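Local coordinates for protein chitosanase (Gynuella sunshinyii YC6258, PDB 6X2Q) that binds a glucosamine oligosaccharide in its cleft and probably hydrolyses chitosan as a family 46 glycoside hydrolase, at residues D12-I17 against F238-R243. Sequence-based numbering, arbitrary orientation.
Sequences DQIISI and FILPIR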
ATOM      1  N   ASP A  12      10.246  -0.151   1.098  1.00 37.57           N
ATOM      2  CA  ASP A  12       9.737   0.588  -0.050  1.00 37.19           C
ATOM      3  C   ASP A  12      10.095  -0.108  -1.353  1.00 35.96           C
ATOM      4  O   ASP A  12       9.282  -0.151  -2.281  1.00 35.38           O
ATOM      5  CB  ASP A  12      10.275   2.021  -0.054  1.00 30.56           C
ATOM      6  CG  ASP A  12       9.693   2.865   1.065  1.00 40.38           C
ATOM      7  OD1 ASP A  12       8.694   2.429   1.681  1.00 39.88           O
ATOM      8  OD2 ASP A  12      10.225   3.972   1.322  1.00 47.70           O
ATOM      9  N   GLN A  13      11.307  -0.647  -1.453  1.00 33.51           N
ATOM     10  CA  GLN A  13      11.698  -1.281  -2.705  1.00 35.87           C
ATOM     11  C   GLN A  13      10.952  -2.592  -2.914  1.00 37.16           C
ATOM     12  O   GLN A  13      10.612  -2.942  -4.051  1.00 34.76           O
ATOM     13  CB  GLN A  13      13.209  -1.490  -2.734  1.00 35.82           C
ATOM     14  CG  GLN A  13      13.923  -0.194  -3.052  1.00 38.27           C
ATOM     15  CD  GLN A  13      15.439  -0.274  -2.990  1.00 42.04           C
ATOM     16  OE1 GLN A  13      16.031  -1.348  -2.879  1.00 43.26           O
ATOM     17  NE2 GLN A  13      16.075   0.881  -3.066  1.00 47.18           N
ATOM     18  N   ILE A  14      10.662  -3.309  -1.822  1.00 37.43           N
ATOM     19  CA  ILE A  14       9.925  -4.575  -1.912  1.00 36.01           C
ATOM     20  C   ILE A  14       8.487  -4.325  -2.347  1.00 31.99           C
ATOM     21  O   ILE A  14       7.972  -4.987  -3.256  1.00 32.12           O
ATOM     22  CB  ILE A  14       9.967  -5.320  -0.561  1.00 30.83           C
ATOM     23  CG1 ILE A  14      11.383  -5.798  -0.237  1.00 33.13           C
ATOM     24  CG2 ILE A  14       8.982  -6.470  -0.553  1.00 29.49           C
ATOM     25  CD1 ILE A  14      11.538  -6.315   1.194  1.00 35.60           C
ATOM     26  N   ILE A  15       7.811  -3.377  -1.686  1.00 29.85           N
ATOM     27  CA  ILE A  15       6.424  -3.072  -2.013  1.00 29.80           C
ATOM     28  C   ILE A  15       6.328  -2.514  -3.418  1.00 34.18           C
ATOM     29  O   ILE A  15       5.369  -2.786  -4.155  1.00 34.46           O
ATOM     30  CB  ILE A  15       5.840  -2.106  -0.968  1.00 29.28           C
ATOM     31  CG1 ILE A  15       5.788  -2.821   0.381  1.00 28.54           C
ATOM     32  CG2 ILE A  15       4.465  -1.561  -1.407  1.00 25.38           C
ATOM     33  CD1 ILE A  15       5.418  -1.924   1.530  1.00 30.13           C
ATOM     34  N   SER A  16       7.320  -1.719  -3.815  1.00 34.28           N
ATOM     35  CA  SER A  16       7.356  -1.246  -5.188  1.00 38.42           C
ATOM     36  C   SER A  16       7.418  -2.421  -6.165  1.00 36.05           C
ATOM     37  O   SER A  16       6.694  -2.448  -7.169  1.00 36.55           O
ATOM     38  CB  SER A  16       8.537  -0.294  -5.372  1.00 34.85           C
ATOM     39  OG  SER A  16       8.501   0.284  -6.660  1.00 43.98           O
ATOM     40  N   ILE A  17       8.259  -3.414  -5.874  1.00 37.46           N
ATOM     41  CA  ILE A  17       8.308  -4.615  -6.704  1.00 36.35           C
ATOM     42  C   ILE A  17       6.974  -5.348  -6.656  1.00 36.46           C
ATOM     43  O   ILE A  17       6.453  -5.781  -7.687  1.00 32.85           O
ATOM     44  CB  ILE A  17       9.468  -5.525  -6.265  1.00 38.47           C
ATOM     45  CG1 ILE A  17      10.812  -4.911  -6.663  1.00 35.99           C
ATOM     46  CG2 ILE A  17       9.317  -6.925  -6.871  1.00 37.35           C
ATOM     47  CD1 ILE A  17      12.005  -5.550  -5.971  1.00 33.98           C
ATOM     48  N   PHE A 238      15.119  -9.973  -8.015  1.00 42.72           N
ATOM     49  CA  PHE A 238      15.704  -8.744  -7.496  1.00 43.24           C
ATOM     50  C   PHE A 238      16.447  -9.066  -6.215  1.00 43.44           C
ATOM     51  O   PHE A 238      15.920  -9.779  -5.355  1.00 46.43           O
ATOM     52  CB  PHE A 238      14.641  -7.686  -7.210  1.00 37.87           C
ATOM     53  CG  PHE A 238      14.094  -7.038  -8.433  1.00 41.84           C
ATOM     54  CD1 PHE A 238      14.833  -6.077  -9.108  1.00 38.41           C
ATOM     55  CD2 PHE A 238      12.839  -7.388  -8.918  1.00 40.68           C
ATOM     56  CE1 PHE A 238      14.329  -5.472 -10.244  1.00 37.55           C
ATOM     57  CE2 PHE A 238      12.332  -6.788 -10.056  1.00 39.34           C
ATOM     58  CZ  PHE A 238      13.084  -5.832 -10.719  1.00 36.57           C
ATOM     59  N   ILE A 239      17.662  -8.548  -6.089  1.00 38.77           N
ATOM     60  CA  ILE A 239      18.424  -8.635  -4.850  1.00 46.30           C
ATOM     61  C   ILE A 239      18.452  -7.240  -4.242  1.00 47.31           C
ATOM     62  O   ILE A 239      18.891  -6.276  -4.887  1.00 42.34           O
ATOM     63  CB  ILE A 239      19.842  -9.183  -5.078  1.00 42.54           C
ATOM     64  CG1 ILE A 239      19.776 -10.594  -5.654  1.00 47.84           C
ATOM     65  CG2 ILE A 239      20.584  -9.251  -3.758  1.00 39.66           C
ATOM     66  CD1 ILE A 239      19.280 -11.643  -4.658  1.00 44.20           C
ATOM     67  N   LEU A 240      17.964  -7.131  -3.009  1.00 49.20           N
ATOM     68  CA  LEU A 240      17.800  -5.867  -2.314  1.00 44.81           C
ATOM     69  C   LEU A 240      18.687  -5.827  -1.080  1.00 45.75           C
ATOM     70  O   LEU A 240      18.953  -6.868  -0.470  1.00 46.94           O
ATOM     71  CB  LEU A 240      16.340  -5.651  -1.903  1.00 42.49           C
ATOM     72  CG  LEU A 240      15.359  -5.890  -3.048  1.00 43.29           C
ATOM     73  CD1 LEU A 240      13.950  -5.788  -2.546  1.00 40.28           C
ATOM     74  CD2 LEU A 240      15.614  -4.898  -4.169  1.00 44.69           C
ATOM     75  N   PRO A 241      19.170  -4.640  -0.686  1.00 44.94           N
ATOM     76  CA  PRO A 241      18.893  -3.350  -1.334  1.00 49.57           C
ATOM     77  C   PRO A 241      19.659  -3.174  -2.648  1.00 55.67           C
ATOM     78  O   PRO A 241      20.732  -3.756  -2.814  1.00 57.18           O
ATOM     79  CB  PRO A 241      19.357  -2.326  -0.289  1.00 53.89           C
ATOM     80  CG  PRO A 241      20.444  -3.041   0.479  1.00 47.40           C
ATOM     81  CD  PRO A 241      20.060  -4.505   0.484  1.00 47.96           C
ATOM     82  N   ILE A 242      19.092  -2.407  -3.577  1.00 54.58           N
ATOM     83  CA  ILE A 242      19.773  -2.077  -4.820  1.00 67.06           C
ATOM     84  C   ILE A 242      20.637  -0.850  -4.578  1.00 75.14           C
ATOM     85  O   ILE A 242      20.209   0.116  -3.933  1.00 71.41           O
ATOM     86  CB  ILE A 242      18.770  -1.856  -5.971  1.00 64.59           C
ATOM     87  CG1 ILE A 242      18.080  -3.181  -6.339  1.00 66.98           C
ATOM     88  CG2 ILE A 242      19.458  -1.260  -7.194  1.00 65.50           C
ATOM     89  CD1 ILE A 242      18.962  -4.189  -7.095  1.00 63.20           C
ATOM     90  N   ARG A 243      21.860  -0.897  -5.104  1.00 81.13           N
ATOM     91  CA  ARG A 243      22.934   0.046  -4.787  1.00 82.44           C
ATOM     92  C   ARG A 243      23.506   0.692  -6.047  1.00 82.93           C
ATOM     93  O   ARG A 243      23.520   0.079  -7.119  1.00 81.15           O
ATOM     94  CB  ARG A 243      24.054  -0.667  -4.004  1.00 85.89           C
ATOM     95  CG  ARG A 243      24.893  -1.700  -4.798  1.00 88.35           C
ATOM     96  CD  ARG A 243      24.049  -2.828  -5.433  1.00 85.17           C
ATOM     97  NE  ARG A 243      24.767  -4.095  -5.548  1.00 82.58           N
ATOM     98  CZ  ARG A 243      25.662  -4.367  -6.494  1.00 87.28           C
ATOM     99  NH1 ARG A 243      25.957  -3.457  -7.416  1.00 86.27           N
ATOM    100  NH2 ARG A 243      26.266  -5.550  -6.515  1.00 89.72           N
TER
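Ile17 reaches from the helix to Phe238 with its CD1 methyl leading, 3.6 Å from CG of the ring. With CG1 anti to the carbonyl carbon of the isoleucine, this methylene lies over one face of the same ring, Ile17 CG1 being 3.9 Å from Phe238 CD2, a slim branch well suited to lie against a flat aromatic surface. Ile17 CD1 also meets Leu240, whose CD1 methyl is 3.9 Å away. That leucine enters between the helix side chains, and Leu240 CD1 packs tightly on Ile14 CG1 at 3.5 Å. The Gln13 and Leu240 side chains slide past each other in opposite directions, bringing Leu240 CD2 to 3.8 Å from Gln13 OE1. The fork suits leucine here because its two methyls pack among three helix side chains: CD1 meets Ile14 and Ile17, while CD2 lies beside both the amide oxygen of Gln13 and CD1 of Ile17. Phe238 and Leu240 alternate with the outward-pointing Ile239, as expected of a strand. Strand 238-240 pairs antiparallel with 229-231 in a two-stranded sheet near the C-terminus of this largely helical GH46 chitosanase of the lysozyme clan, and it runs nearly antiparallel to helix 12-17, at 161°. Ile231 of the partner strand touches Ile14, Ile17 and Leu240, continuing the apolar layer. Beyond the strand, a cis peptide bond precedes Pro241, and the next backbone amide turns to Gln13. Its N-H points almost straight at OE1 (175°), although the 3.3 Å separation between Ile242 N and Gln13 OE1 makes the bond weak. Glutamine suits this place because its extended chain (chi2 175°) carries CD away from the helix, and OE1 on it accepts from the C-terminal tail.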